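Local coordinates for protein beta-hydroxyacid dehydrogenase, 3-hydroxyisobutyrate dehydrogenase (Saccharomonospora xinjiangensis XJ-54, PDB 6GRL) that acts as an S-selective imine reductase, probably using NADPH to reduce imines, including those formed during reductive amination, at residues Thr24-Gly29 with Glu92-Val97; Ala38-Gly43 with Ala62-Ala67; Ala129-Gly134 with Glu177-Ala182; Ser205-His208 with Glu213-Ala216; His264-Ser267 with Glu271-Arg274. All coordinates share one frame; numbering follows the deposited sequence.

Interaction 1 (Thr24-Gly29 with Glu92-Val97); sequences TVLGLG and EVLGSV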
loop_
_atom_site.group_PDB
_atom_site.type_symbol
_atom_site.label_atom_id
_atom_site.label_comp_id
_atom_site.label_asym_id
_atom_site.label_seq_id
_atom_site.Cartn_x
_atom_site.Cartn_y
_atom_site.Cartn_z
ATOM N N THR A 24 -12.484 -1.914 -19.819
ATOM C CA THR A 24 -11.973 -3.268 -19.978
ATOM C C THR A 24 -11.235 -3.659 -18.706
ATOM O O THR A 24 -10.433 -2.874 -18.189
ATOM C CB THR A 24 -11.041 -3.371 -21.186
ATOM O OG1 THR A 24 -11.805 -3.258 -22.391
ATOM C CG2 THR A 24 -10.298 -4.706 -21.182
ATOM N N VAL A 25 -11.516 -4.856 -18.196
ATOM C CA VAL A 25 -10.831 -5.398 -17.026
ATOM C C VAL A 25 -10.082 -6.650 -17.457
ATOM O O VAL A 25 -10.695 -7.612 -17.937
ATOM C CB VAL A 25 -11.803 -5.713 -15.879
ATOM C CG1 VAL A 25 -11.048 -6.309 -14.698
ATOM C CG2 VAL A 25 -12.548 -4.459 -15.456
ATOM N N LEU A 26 -8.761 -6.638 -17.286
ATOM C CA LEU A 26 -7.918 -7.797 -17.558
ATOM C C LEU A 26 -7.577 -8.463 -16.231
ATOM O O LEU A 26 -6.862 -7.887 -15.404
ATOM C CB LEU A 26 -6.646 -7.391 -18.297
ATOM C CG LEU A 26 -6.810 -6.675 -19.634
ATOM C CD1 LEU A 26 -5.449 -6.327 -20.211
ATOM C CD2 LEU A 26 -7.604 -7.537 -20.602
ATOM N N GLY A 27 -8.081 -9.678 -16.034
ATOM C CA GLY A 27 -7.832 -10.413 -14.811
ATOM C C GLY A 27 -9.075 -10.555 -13.961
ATOM O O GLY A 27 -9.644 -9.556 -13.512
ATOM N N LEU A 28 -9.508 -11.791 -13.733
ATOM C CA LEU A 28 -10.734 -12.059 -12.995
ATOM C C LEU A 28 -10.474 -12.967 -11.801
ATOM O O LEU A 28 -11.239 -13.895 -11.521
ATOM C CB LEU A 28 -11.800 -12.653 -13.909
ATOM C CG LEU A 28 -12.357 -11.672 -14.941
ATOM C CD1 LEU A 28 -13.430 -12.340 -15.774
ATOM C CD2 LEU A 28 -12.899 -10.412 -14.271
ATOM N N GLY A 29 -9.391 -12.706 -11.076
ATOM C CA GLY A 29 -9.235 -13.257 -9.753
ATOM C C GLY A 29 -10.264 -12.644 -8.817
ATOM O O GLY A 29 -11.205 -11.964 -9.229
ATOM N N GLU A 92 3.235 -10.836 -19.089
ATOM C CA GLU A 92 2.813 -11.862 -20.036
ATOM C C GLU A 92 1.547 -11.450 -20.777
ATOM O O GLU A 92 1.435 -11.662 -21.990
ATOM C CB GLU A 92 2.601 -13.188 -19.308
ATOM C CG GLU A 92 2.250 -14.347 -20.226
ATOM C CD GLU A 92 2.178 -15.670 -19.491
ATOM O OE1 GLU A 92 2.381 -15.679 -18.258
ATOM O OE2 GLU A 92 1.921 -16.701 -20.145
ATOM N N VAL A 93 0.584 -10.857 -20.069
ATOM C CA VAL A 93 -0.688 -10.506 -20.694
ATOM C C VAL A 93 -0.512 -9.322 -21.638
ATOM O O VAL A 93 -0.950 -9.358 -22.794
ATOM C CB VAL A 93 -1.754 -10.221 -19.619
ATOM C CG1 VAL A 93 -3.000 -9.615 -20.249
ATOM C CG2 VAL A 93 -2.099 -11.500 -18.874
ATOM N N LEU A 94 0.131 -8.254 -21.161
ATOM C CA LEU A 94 0.332 -7.087 -22.013
ATOM C C LEU A 94 1.293 -7.382 -23.156
ATOM O O LEU A 94 1.198 -6.760 -24.221
ATOM C CB LEU A 94 0.832 -5.907 -21.183
ATOM C CG LEU A 94 -0.197 -5.318 -20.216
ATOM C CD1 LEU A 94 0.370 -4.104 -19.507
ATOM C CD2 LEU A 94 -1.484 -4.967 -20.947
ATOM N N GLY A 95 2.219 -8.324 -22.963
ATOM C CA GLY A 95 3.103 -8.726 -24.043
ATOM C C GLY A 95 2.398 -9.440 -25.176
ATOM O O GLY A 95 2.906 -9.446 -26.303
ATOM N N SER A 96 1.242 -10.041 -24.904
ATOM C CA SER A 96 0.452 -10.723 -25.921
ATOM C C SER A 96 -0.431 -9.773 -26.718
ATOM O O SER A 96 -1.144 -10.225 -27.621
ATOM C CB SER A 96 -0.414 -11.805 -25.270
ATOM O OG SER A 96 -1.349 -11.232 -24.369
ATOM N N VAL A 97 -0.405 -8.481 -26.407
ATOM C CA VAL A 97 -1.242 -7.504 -27.094
ATOM C C VAL A 97 -0.580 -7.132 -28.415
ATOM O O VAL A 97 0.580 -6.708 -28.442
ATOM C CB VAL A 97 -1.471 -6.265 -26.220
ATOM C CG1 VAL A 97 -2.257 -5.210 -26.985
ATOM C CG2 VAL A 97 -2.192 -6.647 -24.936
#

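Interaction 2 (Ala38-Gly43 with Ala62-Ala67); sequences AFVERG and AGASAA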
loop_
_atom_site.group_PDB
_atom_site.type_symbol
_atom_site.label_atom_id
_atom_site.label_comp_id
_atom_site.label_asym_id
_atom_site.label_seq_id
_atom_site.Cartn_x
_atom_site.Cartn_y
_atom_site.Cartn_z
ATOM N N ALA A 38 -17.967 -4.016 -9.846
ATOM C CA ALA A 38 -18.259 -2.635 -9.480
ATOM C C ALA A 38 -18.521 -1.781 -10.714
ATOM O O ALA A 38 -19.431 -0.943 -10.715
ATOM C CB ALA A 38 -17.109 -2.054 -8.658
ATOM N N PHE A 39 -17.743 -1.986 -11.777
ATOM C CA PHE A 39 -17.956 -1.224 -13.004
ATOM C C PHE A 39 -19.261 -1.624 -13.682
ATOM O O PHE A 39 -19.991 -0.765 -14.189
ATOM C CB PHE A 39 -16.770 -1.411 -13.950
ATOM C CG PHE A 39 -15.534 -0.666 -13.526
ATOM C CD1 PHE A 39 -15.624 0.607 -12.986
ATOM C CD2 PHE A 39 -14.281 -1.242 -13.663
ATOM C CE1 PHE A 39 -14.489 1.294 -12.596
ATOM C CE2 PHE A 39 -13.140 -0.560 -13.273
ATOM C CZ PHE A 39 -13.246 0.709 -12.740
ATOM N N VAL A 40 -19.576 -2.923 -13.695
ATOM C CA VAL A 40 -20.826 -3.385 -14.295
ATOM C C VAL A 40 -22.019 -2.760 -13.581
ATOM O O VAL A 40 -22.958 -2.266 -14.216
ATOM C CB VAL A 40 -20.901 -4.923 -14.272
ATOM C CG1 VAL A 40 -22.307 -5.393 -14.612
ATOM C CG2 VAL A 40 -19.889 -5.522 -15.234
ATOM N N GLU A 41 -21.989 -2.763 -12.247
ATOM C CA GLU A 41 -23.100 -2.233 -11.465
ATOM C C GLU A 41 -23.258 -0.726 -11.619
ATOM O O GLU A 41 -24.339 -0.198 -11.335
ATOM C CB GLU A 41 -22.915 -2.591 -9.989
ATOM C CG GLU A 41 -22.933 -4.087 -9.712
ATOM C CD GLU A 41 -22.489 -4.430 -8.302
ATOM O OE1 GLU A 41 -22.176 -3.501 -7.529
ATOM O OE2 GLU A 41 -22.443 -5.634 -7.972
ATOM N N ARG A 42 -22.215 -0.024 -12.058
ATOM C CA ARG A 42 -22.278 1.416 -12.266
ATOM C C ARG A 42 -22.676 1.789 -13.690
ATOM O O ARG A 42 -22.609 2.969 -14.050
ATOM C CB ARG A 42 -20.934 2.060 -11.915
ATOM C CG ARG A 42 -20.614 2.063 -10.427
ATOM C CD ARG A 42 -21.751 2.659 -9.610
ATOM N NE ARG A 42 -21.694 4.117 -9.569
ATOM C CZ ARG A 42 -20.980 4.815 -8.691
ATOM N NH1 ARG A 42 -20.256 4.189 -7.774
ATOM N NH2 ARG A 42 -20.990 6.140 -8.730
ATOM N N GLY A 43 -23.084 0.816 -14.502
ATOM C CA GLY A 43 -23.561 1.086 -15.841
ATOM C C GLY A 43 -22.511 1.104 -16.929
ATOM O O GLY A 43 -22.855 1.354 -18.092
ATOM N N ALA A 62 -23.724 -11.048 -14.903
ATOM C CA ALA A 62 -24.021 -9.786 -14.236
ATOM C C ALA A 62 -24.217 -8.640 -15.219
ATOM O O ALA A 62 -24.763 -7.599 -14.834
ATOM C CB ALA A 62 -22.906 -9.438 -13.249
ATOM N N GLY A 63 -23.785 -8.797 -16.468
ATOM C CA GLY A 63 -23.996 -7.763 -17.462
ATOM C C GLY A 63 -22.764 -7.401 -18.267
ATOM O O GLY A 63 -22.833 -6.560 -19.169
ATOM N N ALA A 64 -21.631 -8.022 -17.956
ATOM C CA ALA A 64 -20.407 -7.749 -18.689
ATOM C C ALA A 64 -20.371 -8.545 -19.992
ATOM O O ALA A 64 -21.182 -9.444 -20.232
ATOM C CB ALA A 64 -19.183 -8.077 -17.834
ATOM N N SER A 65 -19.417 -8.192 -20.847
ATOM C CA SER A 65 -19.122 -8.937 -22.060
ATOM C C SER A 65 -17.735 -9.551 -21.942
ATOM O O SER A 65 -16.822 -8.938 -21.385
ATOM C CB SER A 65 -19.193 -8.037 -23.296
ATOM O OG SER A 65 -20.515 -7.576 -23.518
ATOM N N ALA A 66 -17.581 -10.763 -22.455
ATOM C CA ALA A 66 -16.307 -11.460 -22.382
ATOM C C ALA A 66 -15.529 -11.287 -23.680
ATOM O O ALA A 66 -16.091 -11.007 -24.742
ATOM C CB ALA A 66 -16.514 -12.947 -22.083
ATOM N N ALA A 67 -14.213 -11.441 -23.573
ATOM C CA ALA A 67 -13.312 -11.393 -24.714
ATOM C C ALA A 67 -12.419 -12.622 -24.686
ATOM O O ALA A 67 -12.022 -13.085 -23.613
ATOM C CB ALA A 67 -12.463 -10.118 -24.705
#

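Interaction 3 (Ala129-Gly134 with Glu177-Ala182); sequences AEYLDG and EDAGLA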
loop_
_atom_site.group_PDB
_atom_site.type_symbol
_atom_site.label_atom_id
_atom_site.label_comp_id
_atom_site.label_asym_id
_atom_site.label_seq_id
_atom_site.Cartn_x
_atom_site.Cartn_y
_atom_site.Cartn_z
ATOM N N ALA A 129 -0.066 5.407 -24.904
ATOM C CA ALA A 129 -1.089 5.283 -23.880
ATOM C C ALA A 129 -0.655 6.008 -22.614
ATOM O O ALA A 129 0.535 6.069 -22.289
ATOM C CB ALA A 129 -1.376 3.812 -23.558
ATOM N N GLU A 130 -1.635 6.571 -21.911
ATOM C CA GLU A 130 -1.404 7.101 -20.578
ATOM C C GLU A 130 -1.427 5.963 -19.562
ATOM O O GLU A 130 -2.030 4.910 -19.784
ATOM C CB GLU A 130 -2.452 8.155 -20.228
ATOM C CG GLU A 130 -2.247 9.485 -20.935
ATOM C CD GLU A 130 -3.435 10.414 -20.788
ATOM O OE1 GLU A 130 -4.541 9.922 -20.482
ATOM O OE2 GLU A 130 -3.261 11.636 -20.972
ATOM N N TYR A 131 -0.752 6.178 -18.434
ATOM C CA TYR A 131 -0.575 5.115 -17.456
ATOM C C TYR A 131 -0.791 5.643 -16.048
ATOM O O TYR A 131 -0.237 6.682 -15.675
ATOM C CB TYR A 131 0.819 4.489 -17.569
ATOM C CG TYR A 131 1.065 3.370 -16.582
ATOM C CD1 TYR A 131 0.583 2.088 -16.822
ATOM C CD2 TYR A 131 1.775 3.596 -15.409
ATOM C CE1 TYR A 131 0.802 1.064 -15.922
ATOM C CE2 TYR A 131 2.000 2.576 -14.504
ATOM C CZ TYR A 131 1.509 1.314 -14.765
ATOM O OH TYR A 131 1.733 0.297 -13.869
ATOM N N LEU A 132 -1.595 4.920 -15.274
ATOM C CA LEU A 132 -1.749 5.168 -13.848
ATOM C C LEU A 132 -1.474 3.871 -13.108
ATOM O O LEU A 132 -1.973 2.810 -13.500
ATOM C CB LEU A 132 -3.152 5.684 -13.509
ATOM C CG LEU A 132 -3.504 7.105 -13.944
ATOM C CD1 LEU A 132 -4.993 7.358 -13.763
ATOM C CD2 LEU A 132 -2.688 8.124 -13.163
ATOM N N ASP A 133 -0.672 3.951 -12.053
ATOM C CA ASP A 133 -0.416 2.808 -11.192
ATOM C C ASP A 133 -1.233 2.958 -9.918
ATOM O O ASP A 133 -1.210 4.018 -9.282
ATOM C CB ASP A 133 1.069 2.682 -10.859
ATOM C CG ASP A 133 1.440 1.285 -10.412
ATOM O OD1 ASP A 133 1.612 1.070 -9.193
ATOM O OD2 ASP A 133 1.543 0.397 -11.282
ATOM N N GLY A 134 -1.954 1.905 -9.560
ATOM C CA GLY A 134 -2.785 1.926 -8.374
ATOM C C GLY A 134 -2.494 0.750 -7.466
ATOM O O GLY A 134 -2.111 -0.330 -7.914
ATOM N N GLU A 177 3.544 12.483 -9.603
ATOM C CA GLU A 177 3.792 12.163 -11.005
ATOM C C GLU A 177 4.644 10.911 -11.164
ATOM O O GLU A 177 4.461 10.159 -12.129
ATOM C CB GLU A 177 4.466 13.345 -11.701
ATOM C CG GLU A 177 3.671 14.638 -11.650
ATOM C CD GLU A 177 2.744 14.796 -12.837
ATOM O OE1 GLU A 177 2.803 13.951 -13.754
ATOM O OE2 GLU A 177 1.961 15.769 -12.856
ATOM N N ASP A 178 5.584 10.684 -10.250
ATOM C CA ASP A 178 6.405 9.480 -10.282
ATOM C C ASP A 178 5.513 8.248 -10.239
ATOM O O ASP A 178 4.820 8.008 -9.246
ATOM C CB ASP A 178 7.383 9.494 -9.105
ATOM C CG ASP A 178 8.311 8.285 -9.078
ATOM O OD1 ASP A 178 8.237 7.424 -9.980
ATOM O OD2 ASP A 178 9.126 8.200 -8.135
ATOM N N ALA A 179 5.533 7.469 -11.322
ATOM C CA ALA A 179 4.626 6.334 -11.449
ATOM C C ALA A 179 4.818 5.298 -10.350
ATOM O O ALA A 179 3.889 4.534 -10.072
ATOM C CB ALA A 179 4.797 5.673 -12.817
ATOM N N GLY A 180 5.986 5.258 -9.718
ATOM C CA GLY A 180 6.241 4.296 -8.667
ATOM C C GLY A 180 5.810 4.698 -7.275
ATOM O O GLY A 180 6.000 3.917 -6.337
ATOM N N LEU A 181 5.218 5.883 -7.103
ATOM C CA LEU A 181 4.937 6.380 -5.757
ATOM C C LEU A 181 3.843 5.581 -5.060
ATOM O O LEU A 181 3.894 5.412 -3.835
ATOM C CB LEU A 181 4.557 7.859 -5.809
ATOM C CG LEU A 181 5.726 8.823 -6.006
ATOM C CD1 LEU A 181 5.231 10.253 -6.163
ATOM C CD2 LEU A 181 6.714 8.713 -4.856
ATOM N N ALA A 182 2.843 5.098 -5.802
ATOM C CA ALA A 182 1.807 4.278 -5.182
ATOM C C ALA A 182 2.389 2.971 -4.662
ATOM O O ALA A 182 2.000 2.489 -3.590
ATOM C CB ALA A 182 0.676 4.008 -6.176
HETATM O O HOH W 1 3.340 2.688 -8.154
#

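Interaction 4 (Ser205-His208 with Glu213-Ala216); sequences SVVH and EVEA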
loop_
_atom_site.group_PDB
_atom_site.type_symbol
_atom_site.label_atom_id
_atom_site.label_comp_id
_atom_site.label_asym_id
_atom_site.label_seq_id
_atom_site.Cartn_x
_atom_site.Cartn_y
_atom_site.Cartn_z
ATOM N N SER A 205 6.336 -12.348 24.080
ATOM C CA SER A 205 7.339 -13.254 24.631
ATOM C C SER A 205 7.809 -12.786 26.003
ATOM O O SER A 205 8.045 -13.606 26.899
ATOM C CB SER A 205 8.527 -13.370 23.675
ATOM O OG SER A 205 8.132 -13.921 22.431
ATOM N N VAL A 206 7.942 -11.472 26.189
ATOM C CA VAL A 206 8.397 -10.946 27.474
ATOM C C VAL A 206 7.379 -11.248 28.567
ATOM O O VAL A 206 7.727 -11.761 29.636
ATOM C CB VAL A 206 8.679 -9.437 27.371
ATOM C CG1 VAL A 206 8.915 -8.850 28.755
ATOM C CG2 VAL A 206 9.878 -9.178 26.473
ATOM N N VAL A 207 6.104 -10.939 28.315
ATOM C CA VAL A 207 5.100 -11.109 29.362
ATOM C C VAL A 207 4.809 -12.582 29.606
ATOM O O VAL A 207 4.435 -12.969 30.720
ATOM C CB VAL A 207 3.816 -10.329 29.022
ATOM C CG1 VAL A 207 4.131 -8.863 28.814
ATOM C CG2 VAL A 207 3.130 -10.913 27.795
ATOM N N HIS A 208 4.971 -13.429 28.586
ATOM C CA HIS A 208 4.754 -14.858 28.785
ATOM C C HIS A 208 5.801 -15.446 29.721
ATOM O O HIS A 208 5.482 -16.286 30.570
ATOM C CB HIS A 208 4.761 -15.588 27.443
ATOM C CG HIS A 208 4.421 -17.043 27.549
ATOM N ND1 HIS A 208 5.381 -18.024 27.667
ATOM C CD2 HIS A 208 3.227 -17.678 27.572
ATOM C CE1 HIS A 208 4.792 -19.205 27.747
ATOM N NE2 HIS A 208 3.485 -19.023 27.692
ATOM N N GLU A 213 -0.936 -13.714 31.143
ATOM C CA GLU A 213 -1.777 -14.259 30.086
ATOM C C GLU A 213 -1.671 -13.372 28.851
ATOM O O GLU A 213 -1.899 -12.161 28.926
ATOM C CB GLU A 213 -3.224 -14.361 30.561
ATOM C CG GLU A 213 -4.023 -15.434 29.847
ATOM C CD GLU A 213 -4.724 -14.909 28.613
ATOM O OE1 GLU A 213 -5.262 -13.783 28.669
ATOM O OE2 GLU A 213 -4.727 -15.617 27.583
ATOM N N VAL A 214 -1.325 -13.976 27.711
ATOM C CA VAL A 214 -0.999 -13.184 26.529
ATOM C C VAL A 214 -2.251 -12.613 25.875
ATOM O O VAL A 214 -2.210 -11.516 25.301
ATOM C CB VAL A 214 -0.179 -14.028 25.535
ATOM C CG1 VAL A 214 1.213 -14.285 26.089
ATOM C CG2 VAL A 214 -0.889 -15.339 25.234
ATOM N N GLU A 215 -3.377 -13.327 25.943
ATOM C CA GLU A 215 -4.583 -12.864 25.260
ATOM C C GLU A 215 -5.101 -11.567 25.871
ATOM O O GLU A 215 -5.423 -10.615 25.150
ATOM C CB GLU A 215 -5.661 -13.946 25.299
ATOM C CG GLU A 215 -6.987 -13.506 24.706
ATOM C CD GLU A 215 -8.016 -14.617 24.678
ATOM O OE1 GLU A 215 -7.655 -15.775 24.982
ATOM O OE2 GLU A 215 -9.186 -14.330 24.352
ATOM N N ALA A 216 -5.190 -11.512 27.201
ATOM C CA ALA A 216 -5.631 -10.285 27.856
ATOM C C ALA A 216 -4.612 -9.167 27.680
ATOM O O ALA A 216 -4.985 -8.002 27.499
ATOM C CB ALA A 216 -5.895 -10.546 29.339
#

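Interaction 5 (His264-Ser267 with Glu271-Arg274); sequences HRES and EAVR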
loop_
_atom_site.group_PDB
_atom_site.type_symbol
_atom_site.label_atom_id
_atom_site.label_comp_id
_atom_site.label_asym_id
_atom_site.label_seq_id
_atom_site.Cartn_x
_atom_site.Cartn_y
_atom_site.Cartn_z
ATOM N N HIS A 264 15.842 -6.283 31.538
ATOM C CA HIS A 264 14.720 -7.099 31.995
ATOM C C HIS A 264 14.406 -8.220 31.010
ATOM O O HIS A 264 14.297 -9.387 31.401
ATOM C CB HIS A 264 13.490 -6.220 32.227
ATOM C CG HIS A 264 12.227 -6.998 32.439
ATOM N ND1 HIS A 264 11.136 -6.890 31.603
ATOM C CD2 HIS A 264 11.891 -7.907 33.383
ATOM C CE1 HIS A 264 10.178 -7.691 32.031
ATOM N NE2 HIS A 264 10.610 -8.321 33.108
ATOM N N ARG A 265 14.256 -7.888 29.725
ATOM C CA ARG A 265 13.884 -8.913 28.754
ATOM C C ARG A 265 15.011 -9.920 28.550
ATOM O O ARG A 265 14.755 -11.115 28.366
ATOM C CB ARG A 265 13.474 -8.271 27.427
ATOM C CG ARG A 265 14.573 -7.517 26.697
ATOM C CD ARG A 265 13.976 -6.547 25.687
ATOM N NE ARG A 265 13.404 -7.227 24.527
ATOM C CZ ARG A 265 12.212 -6.946 24.008
ATOM N NH1 ARG A 265 11.774 -7.610 22.945
ATOM N NH2 ARG A 265 11.454 -6.008 24.555
ATOM N N GLU A 266 16.266 -9.463 28.601
ATOM C CA GLU A 266 17.382 -10.388 28.434
ATOM C C GLU A 266 17.538 -11.302 29.643
ATOM O O GLU A 266 18.011 -12.436 29.501
ATOM C CB GLU A 266 18.673 -9.614 28.166
ATOM C CG GLU A 266 18.768 -9.079 26.745
ATOM C CD GLU A 266 20.120 -8.468 26.429
ATOM O OE1 GLU A 266 20.898 -8.213 27.373
ATOM O OE2 GLU A 266 20.401 -8.244 25.232
ATOM N N SER A 267 17.141 -10.838 30.832
ATOM C CA SER A 267 17.139 -11.704 32.005
ATOM C C SER A 267 16.101 -12.813 31.892
ATOM O O SER A 267 16.191 -13.807 32.618
ATOM C CB SER A 267 16.887 -10.883 33.271
ATOM O OG SER A 267 15.540 -10.450 33.343
ATOM N N GLU A 271 14.792 -11.944 23.129
ATOM C CA GLU A 271 15.599 -11.109 22.251
ATOM C C GLU A 271 15.470 -9.634 22.624
ATOM O O GLU A 271 14.551 -9.216 23.335
ATOM C CB GLU A 271 15.176 -11.303 20.795
ATOM C CG GLU A 271 13.809 -10.707 20.479
ATOM C CD GLU A 271 13.895 -9.295 19.928
ATOM O OE1 GLU A 271 14.736 -9.048 19.038
ATOM O OE2 GLU A 271 13.133 -8.427 20.405
ATOM N N ALA A 272 16.402 -8.834 22.106
ATOM C CA ALA A 272 16.404 -7.397 22.358
ATOM C C ALA A 272 17.089 -6.663 21.212
ATOM O O ALA A 272 17.852 -5.716 21.429
ATOM C CB ALA A 272 17.081 -7.065 23.690
ATOM N N VAL A 273 16.817 -7.090 19.977
ATOM C CA VAL A 273 17.521 -6.537 18.823
ATOM C C VAL A 273 17.157 -5.070 18.620
ATOM O O VAL A 273 18.037 -4.210 18.491
ATOM C CB VAL A 273 17.227 -7.372 17.564
ATOM C CG1 VAL A 273 17.718 -6.648 16.319
ATOM C CG2 VAL A 273 17.878 -8.742 17.678
ATOM N N ARG A 274 15.859 -4.760 18.586
ATOM C CA ARG A 274 15.447 -3.375 18.373
ATOM C C ARG A 274 15.716 -2.518 19.604
ATOM O O ARG A 274 16.071 -1.340 19.479
ATOM C CB ARG A 274 13.968 -3.312 17.992
ATOM C CG ARG A 274 13.673 -3.639 16.534
ATOM C CD ARG A 274 14.460 -2.761 15.567
ATOM N NE ARG A 274 13.782 -2.661 14.276
ATOM C CZ ARG A 274 14.401 -2.537 13.107
ATOM N NH1 ARG A 274 15.725 -2.504 13.049
ATOM N NH2 ARG A 274 13.692 -2.458 11.989
#

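Interaction 1 (Thr24-Gly29 with Glu92-Val97)
L26 meets V93 and L94 in a buried, purely apolar contact that seats helix 87-95 against the first strand of the N-terminal Rossmann domain. Strand 23-26 lies inside the parallel sheet, bonded through its backbone to the strands at T47 and W49 on one flank and F79 and V81 on the other, and L26 is the residue of it that turns toward the helix. One methyl does the touching: CD1 of L26 comes to 4.1 Å from CG1 of V93 and to 4.3 Å from CD2 of L94. The leucine and V93 approach at a slant rather than end on. V93 presents CG1 because it stands anti to the backbone N (chi1 170°), while L94 leaves the helix off to the side and bends only its CD2 branch in. The nearest CA atoms, those of L26 and V93, are 8.3 Å apart, so the gap is spanned by side chains alone. A73 and W49 cover more of L26, and P70, L84, R51 and W49 also pack on V93. Past L26 the chain enters the glycine-bearing turn G27-G29, whose pattern fits a dinucleotide-binding loop leading into helix 30-41. With no polar bond between the segments, the contact is nondirectional packing, one small part of the apolar layer between sheet and helix.

Interaction 2 (Ala38-Gly43 with Ala62-Ala67)
V40 puts both its methyls onto the short run A62-A64, CG1 over A62 and G63, CG2 on A64. CG1 lies 3.3 Å from the carbonyl O of A62 and 4.1 Å from CA of G63, with CB of A62 somewhat farther off. CG2 reaches the methyl of A64 at 3.7 Å. This split follows from the first torsion: CG1 is anti to the backbone N (chi1 168°) and CG2 anti to the carbonyl carbon, so the two methyls straddle the turn. G63 has room only for hydrogens here, since a CB would crowd CG1 of V40 and, at this positive phi, collide with the carbonyl O of A62. With an alanine at V40 both methyl contacts would go, and a gap would probably open between the helix and the A62-A64 turn.

Further out, each segment is set by a helix ending in a Schellman motif. G63, at positive phi, ends helix 57-62. G43 ends helix 30-41, with G43 N bonded to V40 O at 3.1 Å and H44 N to F39 O. After G63 the chain joins the edge of the sheet, S65 pairing with T46 and V48, while T46 also packs on V40. F39, one residue before V40, faces V23 and V25. No hydrogen bond crosses the contact, so the hold is van der Waals contact, a methyl on a carbonyl oxygen and methyl on methyl, and depends on shape.

Interaction 3 (Ala129-Gly134 with Glu177-Ala182)
D133 and A179 bring their CA atoms to 6.2 Å where strand 130-137 runs past the type I turn D178-L181, with no direct hydrogen bond joining the two segments. A water does the bridging, donating to D133 OD1 at 2.6 Å and to A179 O at 2.7 Å. Directly beside it, CB of D133 sits 3.5 Å from A179 O, and the methyl of A182 packs 3.6 Å from D133 O. With CG anti to the backbone N (chi1 -159°), the carboxylate stands out from the strand, OD2 turned to Y131 and OD1 to the water. Y131 OH donates to the anti lone pair of OD2 at 2.6 Å; OD1 also forms a salt bridge with K135. The Y131 ring turns its edge to CB of A179. In the turn, D178 OD1 takes G180 N from above its carboxylate plane, capping the start of helix 181-209, and S153 OG bonds A179 O and A182 N. This is the junction typical of the family, where the Rossmann domain hands over to the long interdomain helix.

Interaction 4 (Ser205-His208 with Glu213-Ala216)
V214 points one methyl, CG1, between two residues of the last turn of helix 181-209. It lies 4.0 Å from CB of H208 and 4.2 Å from CG2 of V207. CG1 takes the position anti to the carbonyl carbon (chi1 -70°), which leaves CG2 in the crowded position between backbone N and carbonyl carbon. V207 points toward the incoming valine. H208 stands to the side: with CG anti to the backbone N (chi1 -175°), the ring lies alongside V214, its CD2 edge 4.2 Å from V214 CG1. CB of the histidine makes the closest touch and the ring edge adds to it; no hydrogen bond crosses.

Just before V214, E213 is the N-cap of helix 214-225. It folds its carboxylate back over the first turn, so that OE1 accepts from A216 N at 2.7 Å on the syn side, somewhat out of plane. OE2 takes E215 N in a second bond. The carboxylate thus caps two amides of the first turn, that of E215 only weakly.

The pair lies at the surface, at the short loop joining two successive helices. V212 of that loop packs on V207, while on the other flank V206 leans on H264 and R265 of helix 251-267, and on L268 and V270.

Interaction 5 (His264-Ser267 with Glu271-Arg274)
A short link between two helices of the C-terminal domain is braced by R265, at the end of helix 251-267, which grips E271 just before helix 273-287. R265 NE donates to E271 O over 2.6 Å, almost straight at 170°, the oxygen lying in the guanidinium plane and the donor in the carbonyl plane. NH1 adds a weak bond to the same oxygen and a weak one, part of a salt bridge, to E271 OE2 at 3.0 Å. The carboxylate stands nearly perpendicular (89°) to the guanidinium, and its OE1 accepts V273 N. CD of R265 packs 3.7 Å from CB of A272, which E266 OE2 also approaches at 3.8 Å, though E266 is salt-bridged to R276. A leucine at R265 would lose all the donors and probably leave E271 O and OE2 without their mates across the contact. H202 of helix 181-209 touches both R265 and E271, and E195 of that helix forms a salt bridge with R274.

Overall arrangement
Two contacts lie in the Rossmann domain, two at the far end of the C-terminal domain, and interaction 3 at the junction. Interactions 1 and 2 share the Rossmann domain, with centres about 16 Å apart, and touch where V25 CG2 meets F39 CD2 at 4.1 Å. Interaction 3 reaches the same sheet, about 18 Å (centres) from interaction 1, and joins it to the start of helix 181-209. That helix runs on to interaction 4, about 44 Å away between centres. There interactions 4 and 5 lie about 15 Å apart (centres) and touch, V206 CG1 on H264 CE1 at 3.7 Å. The structure is an apo form; the glycine turn at G27-G29, within interaction 1, probably faces the NADP site.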